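PDB 5UBE: RctB replication initiator protein from Vibrio cholerae, which initiates replication of the bacterium's second chromosome and, through a helix-turn-helix domain contained in this fragment, probably binds DNA. Local coordinates for residues L48-L53 with D70-Q75. Numbering follows the deposited sequence.
Sequences LNLISL and DATDGQ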
ATOM      1  N   LEU A  48       4.424   6.321   0.404  1.00 28.96           N
ATOM      2  CA  LEU A  48       5.190   5.297  -0.312  1.00 29.50           C
ATOM      3  C   LEU A  48       6.439   4.889   0.464  1.00 33.98           C
ATOM      4  O   LEU A  48       6.724   3.695   0.618  1.00 32.40           O
ATOM      5  CB  LEU A  48       5.566   5.778  -1.718  1.00 26.87           C
ATOM      6  CG  LEU A  48       4.385   6.253  -2.561  1.00 30.77           C
ATOM      7  CD1 LEU A  48       4.829   6.500  -3.979  1.00 34.90           C
ATOM      8  CD2 LEU A  48       3.223   5.262  -2.510  1.00 38.92           C
ATOM      9  N   ASN A  49       7.192   5.870   0.971  1.00 30.64           N
ATOM     10  CA  ASN A  49       8.376   5.553   1.764  1.00 32.38           C
ATOM     11  C   ASN A  49       8.013   4.723   2.990  1.00 36.03           C
ATOM     12  O   ASN A  49       8.763   3.824   3.388  1.00 30.61           O
ATOM     13  CB  ASN A  49       9.082   6.843   2.186  1.00 40.58           C
ATOM     14  CG  ASN A  49       9.860   7.478   1.053  1.00 44.99           C
ATOM     15  OD1 ASN A  49      10.134   6.831   0.047  1.00 44.09           O
ATOM     16  ND2 ASN A  49      10.231   8.746   1.216  1.00 44.49           N
ATOM     17  N   LEU A  50       6.864   5.015   3.605  1.00 30.86           N
ATOM     18  CA  LEU A  50       6.446   4.283   4.797  1.00 30.54           C
ATOM     19  C   LEU A  50       6.183   2.817   4.477  1.00 31.02           C
ATOM     20  O   LEU A  50       6.673   1.921   5.177  1.00 28.01           O
ATOM     21  CB  LEU A  50       5.198   4.924   5.386  1.00 31.52           C
ATOM     22  CG  LEU A  50       4.826   4.591   6.826  1.00 45.48           C
ATOM     23  CD1 LEU A  50       5.888   5.113   7.788  1.00 39.28           C
ATOM     24  CD2 LEU A  50       3.463   5.203   7.131  1.00 40.48           C
ATOM     25  N   ILE A  51       5.381   2.563   3.438  1.00 29.01           N
ATOM     26  CA  ILE A  51       5.138   1.197   2.976  1.00 35.17           C
ATOM     27  C   ILE A  51       6.456   0.476   2.722  1.00 32.48           C
ATOM     28  O   ILE A  51       6.674  -0.647   3.186  1.00 30.92           O
ATOM     29  CB  ILE A  51       4.271   1.214   1.704  1.00 33.00           C
ATOM     30  CG1 ILE A  51       2.875   1.793   1.996  1.00 27.08           C
ATOM     31  CG2 ILE A  51       4.226  -0.202   1.075  1.00 28.99           C
ATOM     32  CD1 ILE A  51       2.203   2.398   0.781  1.00 25.97           C
ATOM     33  N   SER A  52       7.340   1.100   1.944  1.00 26.31           N
ATOM     34  CA  SER A  52       8.634   0.489   1.645  1.00 34.13           C
ATOM     35  C   SER A  52       9.389   0.140   2.924  1.00 35.57           C
ATOM     36  O   SER A  52       9.795  -1.010   3.131  1.00 33.81           O
ATOM     37  CB  SER A  52       9.451   1.437   0.765  1.00 25.36           C
ATOM     38  OG  SER A  52      10.697   0.868   0.438  1.00 45.14           O
ATOM     39  N   LEU A  53       9.554   1.113   3.818  1.00 38.31           N
ATOM     40  CA  LEU A  53      10.345   0.872   5.021  1.00 36.98           C
ATOM     41  C   LEU A  53       9.694  -0.175   5.920  1.00 35.18           C
ATOM     42  O   LEU A  53      10.377  -1.049   6.466  1.00 32.36           O
ATOM     43  CB  LEU A  53      10.557   2.191   5.760  1.00 43.88           C
ATOM     44  CG  LEU A  53      11.489   2.235   6.972  1.00 43.50           C
ATOM     45  CD1 LEU A  53      12.173   3.594   7.053  1.00 63.29           C
ATOM     46  CD2 LEU A  53      10.731   1.963   8.261  1.00 57.95           C
ATOM     47  N   ASP A  70       0.800   2.429  13.013  1.00 31.36           N
ATOM     48  CA  ASP A  70       1.737   2.144  14.092  1.00 32.84           C
ATOM     49  C   ASP A  70       3.159   2.581  13.752  1.00 40.30           C
ATOM     50  O   ASP A  70       3.911   2.975  14.650  1.00 39.17           O
ATOM     51  CB  ASP A  70       1.676   0.654  14.439  1.00 43.48           C
ATOM     52  CG  ASP A  70       0.325   0.250  15.043  1.00 49.76           C
ATOM     53  OD1 ASP A  70      -0.617   1.089  15.037  1.00 45.07           O
ATOM     54  OD2 ASP A  70       0.205  -0.894  15.531  1.00 50.95           O
ATOM     55  N   ALA A  71       3.541   2.543  12.469  1.00 36.07           N
ATOM     56  CA  ALA A  71       4.884   2.971  12.085  1.00 36.73           C
ATOM     57  C   ALA A  71       5.095   4.471  12.267  1.00 41.42           C
ATOM     58  O   ALA A  71       6.239   4.911  12.422  1.00 43.09           O
ATOM     59  CB  ALA A  71       5.174   2.591  10.628  1.00 39.72           C
ATOM     60  N   THR A  72       4.031   5.279  12.202  1.00 48.14           N
ATOM     61  CA  THR A  72       4.131   6.706  12.496  1.00 35.90           C
ATOM     62  C   THR A  72       3.845   7.031  13.961  1.00 45.12           C
ATOM     63  O   THR A  72       3.702   8.212  14.303  1.00 51.46           O
ATOM     64  CB  THR A  72       3.176   7.518  11.615  1.00 47.69           C
ATOM     65  OG1 THR A  72       1.827   7.357  12.078  1.00 36.46           O
ATOM     66  CG2 THR A  72       3.282   7.083  10.155  1.00 39.34           C
ATOM     67  N   ASP A  73       3.760   6.022  14.829  1.00 40.28           N
ATOM     68  CA  ASP A  73       3.370   6.228  16.225  1.00 46.70           C
ATOM     69  C   ASP A  73       2.045   6.980  16.326  1.00 43.56           C
ATOM     70  O   ASP A  73       1.847   7.806  17.217  1.00 46.49           O
ATOM     71  CB  ASP A  73       4.465   6.960  17.006  1.00 55.45           C
ATOM     72  CG  ASP A  73       5.653   6.076  17.312  1.00 60.94           C
ATOM     73  OD1 ASP A  73       5.429   4.911  17.702  1.00 52.32           O
ATOM     74  OD2 ASP A  73       6.806   6.543  17.158  1.00 60.68           O
ATOM     75  N   GLY A  74       1.136   6.708  15.394  1.00 43.70           N
ATOM     76  CA  GLY A  74      -0.165   7.331  15.377  1.00 45.22           C
ATOM     77  C   GLY A  74      -0.219   8.723  14.799  1.00 45.76           C
ATOM     78  O   GLY A  74      -1.295   9.337  14.821  1.00 43.29           O
ATOM     79  N   GLN A  75       0.892   9.251  14.272  1.00 42.03           N
ATOM     80  CA  GLN A  75       0.858  10.611  13.737  1.00 43.46           C
ATOM     81  C   GLN A  75       0.104  10.679  12.415  1.00 43.84           C
ATOM     82  O   GLN A  75      -0.565  11.682  12.135  1.00 38.73           O
ATOM     83  CB  GLN A  75       2.275  11.162  13.593  1.00 45.53           C
ATOM     84  CG  GLN A  75       2.914  11.455  14.939  1.00 48.36           C
ATOM     85  CD  GLN A  75       4.194  12.250  14.828  1.00 61.01           C
ATOM     86  OE1 GLN A  75       4.537  12.754  13.758  1.00 63.43           O
ATOM     87  NE2 GLN A  75       4.910  12.373  15.942  1.00 50.31           N
TER
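The hydroxyl OG1 of Thr72, whose methyl touches Leu50 across the contact, is gripped twice: it donates to Ile69 O and accepts from Leu76 N. Those bonds fix the rotation of the side chain (chi1 75°), placing OG1 between the backbone N and the carbonyl carbon and leaving CG2 to face helix 42-55. Threonine suits the place because one branch ties the last turn of the helix to the chain beyond it while the other offers an apolar surface.

With CG anti to the backbone N (chi1 -162°), the side chain of Leu50 reaches off its helix and crosses that of Thr72 at about a right angle. Its CD2 meets Thr72 CG2 at 3.6 Å. CD1 lies near both methyls, 3.9 Å from Ala71 CB, so leucine's fork serves two neighbours. Ala71 offers just a methyl, and the nearest CA atoms, of Leu50 and Ala71, stay 7.6 Å apart.

Past Thr72 the chain reverses in a type I' turn, where glycine easily tolerates the positive phi (80°) of Gly74. Asp73 is the C-prime residue of a Schellman motif, with Gly74 N bonded to Ile69 O and Asp73 N to Asp70 O, ending helix 65-71 beside helix 42-55 within the RctB helix-turn-helix domain.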